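Nitroreductase-like family protein (Bacillus cereus, PDB 2I7H) is a flavoprotein of the nitroreductase-like family that binds flavin mononucleotide and assembles as a dimer. Local coordinates at residues A[140-144]-A[145-149]. Sequence-based numbering, arbitrary orientation.
Sequences GLNYN and PLFIE
N144 caps the helix that starts at P145: its side-chain OD1 accepts the backbone N-H of L146, N to OD1 2.9 Å. The bond is bent, with an N-H...O angle of 139° and the donor tilted 19° from the carbonyl plane. The side chain can do this because CG stands anti to the backbone N (chi1 -168°), which brings OD1 to the L146 amide. The main-chain O of N144 accepts from the two amides further on, F147 and I148. It takes a nearly straight bond from I148 N at 3.0 Å, the first i to i+4 bond of the helix, and a weak, strongly bent one from F147 N. P145, without an N-H to offer, suits the first position after this N-cap. The other amide end, ND2, gives a weak hydrogen bond to the carbonyl of S72, so the cap is also tied, weakly, to the loop after helix 62-71. Upstream of the cap, the 3-10 turn 140-143 closes through Y143 N to G140 O and N144 N to L141 O, the latter 3.2 Å.

L141 and F147 join turn to helix. CD1 of L141 sits over one face of the F147 ring, 3.9 Å from its centroid in a CH-pi contact, shifted toward the rim, while CD1 of F147 lies 3.3 Å from the carbonyl O of L141. I148 lies against the carbonyl O of N144 with CG1, 3.2 Å away, and CD1 close by, an apolar contact beside the bonded oxygen.

N142, about 7 Å from a bound flavin mononucleotide, donates through ND2 to the carbonyl of K137, at the end of strand 132-137; the hydroxyl of Y143 hydrogen-bonds D110 of the second subunit. F147 is buried between helix 62-71, where L65, A68 and V69 meet it, and I159 and I162 of strand 157-167.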
ATOM      1  N   GLY A 140      17.433  -4.503  -7.062  1.00 42.43           N
ATOM      2  CA  GLY A 140      17.636  -5.392  -8.178  1.00 42.00           C
ATOM      3  C   GLY A 140      17.582  -6.878  -7.923  1.00 41.35           C
ATOM      4  O   GLY A 140      17.342  -7.644  -8.850  1.00 41.33           O
ATOM      5  N   LEU A 141      17.793  -7.283  -6.674  1.00 40.72           N
ATOM      6  CA  LEU A 141      17.791  -8.708  -6.313  1.00 39.74           C
ATOM      7  C   LEU A 141      16.427  -9.331  -6.645  1.00 39.42           C
ATOM      8  O   LEU A 141      16.349 -10.418  -7.217  1.00 39.50           O
ATOM      9  CB  LEU A 141      18.157  -8.878  -4.833  1.00 39.42           C
ATOM     10  CG  LEU A 141      17.878 -10.242  -4.202  1.00 39.84           C
ATOM     11  CD1 LEU A 141      18.954 -11.282  -4.680  1.00 35.79           C
ATOM     12  CD2 LEU A 141      17.802 -10.116  -2.660  1.00 38.20           C
ATOM     13  N   ASN A 142      15.368  -8.584  -6.338  1.00 38.98           N
ATOM     14  CA  ASN A 142      13.996  -9.001  -6.534  1.00 38.56           C
ATOM     15  C   ASN A 142      13.600  -9.127  -8.005  1.00 38.53           C
ATOM     16  O   ASN A 142      12.562  -9.718  -8.319  1.00 38.89           O
ATOM     17  CB  ASN A 142      13.058  -8.027  -5.818  1.00 38.19           C
ATOM     18  CG  ASN A 142      13.314  -7.945  -4.305  1.00 39.19           C
ATOM     19  OD1 ASN A 142      14.216  -8.614  -3.778  1.00 41.18           O
ATOM     20  ND2 ASN A 142      12.499  -7.134  -3.594  1.00 32.89           N
ATOM     21  N   TYR A 143      14.421  -8.584  -8.900  1.00 38.86           N
ATOM     22  CA  TYR A 143      14.134  -8.630 -10.349  1.00 39.35           C
ATOM     23  C   TYR A 143      15.056  -9.600 -11.089  1.00 40.12           C
ATOM     24  O   TYR A 143      14.879  -9.857 -12.278  1.00 39.93           O
ATOM     25  CB  TYR A 143      14.214  -7.217 -10.986  1.00 39.20           C
ATOM     26  CG  TYR A 143      13.263  -6.196 -10.409  1.00 37.36           C
ATOM     27  CD1 TYR A 143      13.494  -5.627  -9.151  1.00 39.33           C
ATOM     28  CD2 TYR A 143      12.142  -5.776 -11.133  1.00 39.82           C
ATOM     29  CE1 TYR A 143      12.608  -4.675  -8.600  1.00 40.37           C
ATOM     30  CE2 TYR A 143      11.257  -4.813 -10.629  1.00 35.11           C
ATOM     31  CZ  TYR A 143      11.492  -4.275  -9.368  1.00 39.66           C
ATOM     32  OH  TYR A 143      10.637  -3.341  -8.874  1.00 38.70           O
ATOM     33  N   ASN A 144      16.040 -10.131 -10.359  1.00 41.09           N
ATOM     34  CA  ASN A 144      17.059 -11.019 -10.900  1.00 41.84           C
ATOM     35  C   ASN A 144      16.468 -12.407 -11.171  1.00 41.77           C
ATOM     36  O   ASN A 144      16.025 -13.081 -10.241  1.00 41.99           O
ATOM     37  CB  ASN A 144      18.246 -11.082  -9.928  1.00 42.00           C
ATOM     38  CG  ASN A 144      19.451 -11.741 -10.534  1.00 42.60           C
ATOM     39  OD1 ASN A 144      19.330 -12.706 -11.269  1.00 46.74           O
ATOM     40  ND2 ASN A 144      20.629 -11.232 -10.214  1.00 43.10           N
ATOM     41  N   PRO A 145      16.418 -12.821 -12.453  1.00 41.66           N
ATOM     42  CA  PRO A 145      15.791 -14.096 -12.793  1.00 41.70           C
ATOM     43  C   PRO A 145      16.486 -15.297 -12.143  1.00 41.94           C
ATOM     44  O   PRO A 145      15.845 -16.333 -11.911  1.00 40.64           O
ATOM     45  CB  PRO A 145      15.871 -14.140 -14.337  1.00 42.51           C
ATOM     46  CG  PRO A 145      16.907 -13.165 -14.710  1.00 41.71           C
ATOM     47  CD  PRO A 145      16.888 -12.103 -13.644  1.00 41.33           C
ATOM     48  N   LEU A 146      17.777 -15.131 -11.830  1.00 42.31           N
ATOM     49  CA  LEU A 146      18.539 -16.122 -11.082  1.00 42.92           C
ATOM     50  C   LEU A 146      18.051 -16.303  -9.641  1.00 42.90           C
ATOM     51  O   LEU A 146      17.981 -17.429  -9.156  1.00 43.26           O
ATOM     52  CB  LEU A 146      20.045 -15.805 -11.104  1.00 43.47           C
ATOM     53  CG  LEU A 146      20.836 -16.073 -12.395  1.00 44.23           C
ATOM     54  CD1 LEU A 146      22.244 -15.494 -12.303  1.00 41.86           C
ATOM     55  CD2 LEU A 146      20.854 -17.553 -12.785  1.00 46.33           C
ATOM     56  N   PHE A 147      17.728 -15.202  -8.968  1.00 42.91           N
ATOM     57  CA  PHE A 147      17.172 -15.253  -7.624  1.00 43.03           C
ATOM     58  C   PHE A 147      15.739 -15.814  -7.629  1.00 43.54           C
ATOM     59  O   PHE A 147      15.377 -16.646  -6.787  1.00 43.69           O
ATOM     60  CB  PHE A 147      17.238 -13.858  -6.967  1.00 42.81           C
ATOM     61  CG  PHE A 147      16.596 -13.796  -5.616  1.00 42.70           C
ATOM     62  CD1 PHE A 147      15.438 -13.039  -5.417  1.00 42.00           C
ATOM     63  CD2 PHE A 147      17.108 -14.544  -4.549  1.00 42.56           C
ATOM     64  CE1 PHE A 147      14.821 -13.004  -4.178  1.00 41.32           C
ATOM     65  CE2 PHE A 147      16.500 -14.512  -3.308  1.00 43.40           C
ATOM     66  CZ  PHE A 147      15.343 -13.733  -3.124  1.00 41.59           C
ATOM     67  N   ILE A 148      14.944 -15.362  -8.596  1.00 43.79           N
ATOM     68  CA  ILE A 148      13.532 -15.726  -8.706  1.00 44.01           C
ATOM     69  C   ILE A 148      13.342 -17.234  -8.905  1.00 44.39           C
ATOM     70  O   ILE A 148      12.481 -17.847  -8.267  1.00 44.12           O
ATOM     71  CB  ILE A 148      12.840 -14.925  -9.840  1.00 43.76           C
ATOM     72  CG1 ILE A 148      12.886 -13.418  -9.532  1.00 44.32           C
ATOM     73  CG2 ILE A 148      11.400 -15.391 -10.032  1.00 44.71           C
ATOM     74  CD1 ILE A 148      12.799 -12.476 -10.778  1.00 43.47           C
ATOM     75  N   GLU A 149      14.148 -17.812  -9.799  1.00 44.78           N
ATOM     76  CA  GLU A 149      14.176 -19.258 -10.040  1.00 45.76           C
ATOM     77  C   GLU A 149      14.811 -19.951  -8.831  1.00 44.59           C
ATOM     78  O   GLU A 149      14.321 -20.970  -8.364  1.00 43.91           O
ATOM     79  CB  GLU A 149      14.905 -19.559 -11.371  1.00 46.12           C
ATOM     80  CG  GLU A 149      15.808 -20.763 -11.393  1.00 53.53           C
ATOM     81  CD  GLU A 149      17.323 -20.414 -11.500  1.00 62.59           C
ATOM     82  OE1 GLU A 149      18.079 -20.619 -10.499  1.00 65.17           O
ATOM     83  OE2 GLU A 149      17.760 -19.962 -12.597  1.00 64.20           O
TER